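Putative tetR-family transcriptional regulator (Streptomyces coelicolor, PDB 3FIW) probably binds cis-regulatory DNA through a helix-turn-helix motif and acts as a transcriptional regulator, likely a repressor, as in other TetR-family proteins. Local coordinates at residues A[135-140]-A[145-150]. Sequence-based numbering, arbitrary orientation.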
loop_
_atom_site.group_PDB
_atom_site.type_symbol
_atom_site.label_atom_id
_atom_site.label_comp_id
_atom_site.label_asym_id
_atom_site.label_seq_id
_atom_site.Cartn_x
_atom_site.Cartn_y
_atom_site.Cartn_z
ATOM N N ARG A 135 -4.159 -23.744 5.708
ATOM C CA ARG A 135 -5.538 -24.253 5.789
ATOM C C ARG A 135 -6.465 -23.510 4.791
ATOM O O ARG A 135 -7.285 -24.132 4.094
ATOM C CB ARG A 135 -6.086 -24.183 7.226
ATOM C CG ARG A 135 -5.352 -25.081 8.238
ATOM C CD ARG A 135 -6.265 -25.579 9.351
ATOM N NE ARG A 135 -5.476 -26.142 10.450
ATOM C CZ ARG A 135 -5.384 -27.442 10.759
ATOM N NH1 ARG A 135 -6.058 -28.377 10.081
ATOM N NH2 ARG A 135 -4.620 -27.810 11.783
ATOM N N LYS A 136 -6.294 -22.191 4.739
ATOM C CA LYS A 136 -6.970 -21.325 3.773
ATOM C C LYS A 136 -6.621 -21.741 2.352
ATOM O O LYS A 136 -7.500 -21.907 1.518
ATOM C CB LYS A 136 -6.596 -19.864 4.020
ATOM C CG LYS A 136 -7.230 -19.268 5.228
ATOM C CD LYS A 136 -6.766 -17.821 5.425
ATOM C CE LYS A 136 -7.297 -17.270 6.735
ATOM N NZ LYS A 136 -6.800 -15.897 6.899
HETATM N N MSE A 137 -5.333 -21.945 2.085
HETATM C CA MSE A 137 -4.917 -22.393 0.770
HETATM C C MSE A 137 -5.481 -23.760 0.403
HETATM O O MSE A 137 -5.947 -23.922 -0.723
HETATM C CB MSE A 137 -3.409 -22.417 0.652
HETATM C CG MSE A 137 -2.950 -22.276 -0.784
HETATM SE SE MSE A 137 -3.333 -20.452 -1.406
HETATM C CE MSE A 137 -2.225 -19.314 -0.222
ATOM N N ASP A 138 -5.438 -24.728 1.341
ATOM C CA ASP A 138 -6.012 -26.069 1.142
ATOM C C ASP A 138 -7.483 -26.022 0.796
ATOM O O ASP A 138 -7.939 -26.728 -0.107
ATOM C CB ASP A 138 -5.830 -26.942 2.391
ATOM C CG ASP A 138 -4.400 -27.463 2.544
ATOM O OD1 ASP A 138 -4.048 -27.899 3.684
ATOM O OD2 ASP A 138 -3.647 -27.432 1.522
ATOM N N PHE A 139 -8.228 -25.189 1.516
ATOM C CA PHE A 139 -9.633 -24.952 1.206
ATOM C C PHE A 139 -9.873 -24.486 -0.234
ATOM O O PHE A 139 -10.813 -24.951 -0.875
ATOM C CB PHE A 139 -10.216 -23.938 2.183
ATOM C CG PHE A 139 -11.557 -23.433 1.780
ATOM C CD1 PHE A 139 -12.703 -24.234 1.950
ATOM C CD2 PHE A 139 -11.678 -22.193 1.168
ATOM C CE1 PHE A 139 -13.982 -23.772 1.554
ATOM C CE2 PHE A 139 -12.923 -21.698 0.785
ATOM C CZ PHE A 139 -14.097 -22.498 0.984
ATOM N N LEU A 140 -9.044 -23.555 -0.719
ATOM C CA LEU A 140 -9.182 -23.001 -2.068
ATOM C C LEU A 140 -8.838 -24.076 -3.102
ATOM O O LEU A 140 -9.500 -24.215 -4.130
ATOM C CB LEU A 140 -8.296 -21.747 -2.253
ATOM C CG LEU A 140 -8.775 -20.410 -1.655
ATOM C CD1 LEU A 140 -7.715 -19.343 -1.796
ATOM C CD2 LEU A 140 -10.096 -19.954 -2.331
ATOM N N VAL A 145 -10.073 -24.228 -7.071
ATOM C CA VAL A 145 -9.117 -23.193 -7.481
ATOM C C VAL A 145 -7.705 -23.799 -7.670
ATOM O O VAL A 145 -7.144 -24.379 -6.739
ATOM C CB VAL A 145 -9.058 -21.971 -6.461
ATOM C CG1 VAL A 145 -8.186 -20.851 -7.019
ATOM C CG2 VAL A 145 -10.467 -21.446 -6.084
ATOM N N PRO A 146 -7.118 -23.672 -8.880
ATOM C CA PRO A 146 -5.774 -24.216 -9.114
ATOM C C PRO A 146 -4.773 -23.520 -8.194
ATOM O O PRO A 146 -4.863 -22.309 -8.028
ATOM C CB PRO A 146 -5.506 -23.849 -10.571
ATOM C CG PRO A 146 -6.877 -23.685 -11.173
ATOM C CD PRO A 146 -7.663 -23.037 -10.091
ATOM N N GLU A 147 -3.849 -24.272 -7.594
ATOM C CA GLU A 147 -2.996 -23.767 -6.512
ATOM C C GLU A 147 -2.220 -22.469 -6.797
ATOM O O GLU A 147 -2.192 -21.584 -5.954
ATOM C CB GLU A 147 -2.000 -24.824 -6.020
ATOM C CG GLU A 147 -0.957 -24.188 -5.090
ATOM C CD GLU A 147 -0.635 -25.025 -3.876
ATOM O OE1 GLU A 147 -0.567 -26.267 -4.035
ATOM O OE2 GLU A 147 -0.430 -24.440 -2.777
ATOM N N ARG A 148 -1.574 -22.418 -7.957
ATOM C CA ARG A 148 -0.748 -21.322 -8.365
ATOM C C ARG A 148 -1.610 -20.086 -8.439
ATOM O O ARG A 148 -1.231 -19.081 -7.900
ATOM C CB ARG A 148 -0.091 -21.616 -9.727
ATOM C CG ARG A 148 0.716 -20.449 -10.350
ATOM C CD ARG A 148 2.057 -20.154 -9.618
ATOM N NE ARG A 148 2.996 -19.276 -10.360
ATOM C CZ ARG A 148 2.668 -18.310 -11.243
ATOM N NH1 ARG A 148 1.391 -18.023 -11.554
ATOM N NH2 ARG A 148 3.639 -17.601 -11.828
ATOM N N HIS A 149 -2.794 -20.185 -9.041
ATOM C CA HIS A 149 -3.717 -19.056 -9.093
ATOM C C HIS A 149 -4.258 -18.597 -7.727
ATOM O O HIS A 149 -4.413 -17.410 -7.504
ATOM C CB HIS A 149 -4.852 -19.323 -10.059
ATOM C CG HIS A 149 -4.390 -19.592 -11.445
ATOM N ND1 HIS A 149 -3.763 -18.639 -12.212
ATOM C CD2 HIS A 149 -4.435 -20.719 -12.198
ATOM C CE1 HIS A 149 -3.455 -19.160 -13.388
ATOM N NE2 HIS A 149 -3.846 -20.423 -13.401
ATOM N N ALA A 150 -4.527 -19.549 -6.830
ATOM C CA ALA A 150 -4.987 -19.287 -5.451
ATOM C C ALA A 150 -3.944 -18.478 -4.730
ATOM O O ALA A 150 -4.261 -17.398 -4.224
ATOM C CB ALA A 150 -5.296 -20.603 -4.691
#
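Ala150 presents its methyl group to two side chains of helix 130-142, Met137 and Leu140. The residue at 137 is selenomethionine. Its SE lies 3.8 Å from Ala150 CB and also approaches the Ala150 backbone carbon. The chain leaves the helix with CG anti to the backbone N (chi1 -155°), then bends at chi2 and chi3, which brings the selenium over Ala150. Leu140 reaches the same methyl with CB and with the CD1 branch, each 4.0 Å from Ala150 CB. The other branch, CD2, turns to Val145 and lies 4.1 Å from Val145 CG2. Leu140 and Val145 run side by side and point the same way. A backbone bond joins the two residues: Val145 N donates to Leu140 O at 3.0 Å. The bond is bent, with an N-H...O angle of 131°. Val145 CB and CG2 also pack against that carbonyl oxygen.

Glu147 meets Met137 with the end of its side chain. The two side chains cross at about a right angle, and Glu147 OE2 lies 3.9 Å from Met137 CG, a van der Waals contact. OE2 is held by a salt bridge to NH2 of Arg134, one turn before Asp138 on helix 130-142, and by a weak hydrogen bond from NE2 of Gln151.

Met154 covers Met137 and Leu140 from further along helix 147-170, and Trp96 of helix 96-112 packs on Leu140 and Val145. Val145 also touches Val208 of the second subunit, and the ring of His149 stacks on His207 of that subunit. The arrangement is a tight turn between two consecutive helices, 130-142 and 147-170, in the all-helical C-terminal domain of a TetR-family regulator, where a short connection lets them share an apolar seam beside the dimer interface.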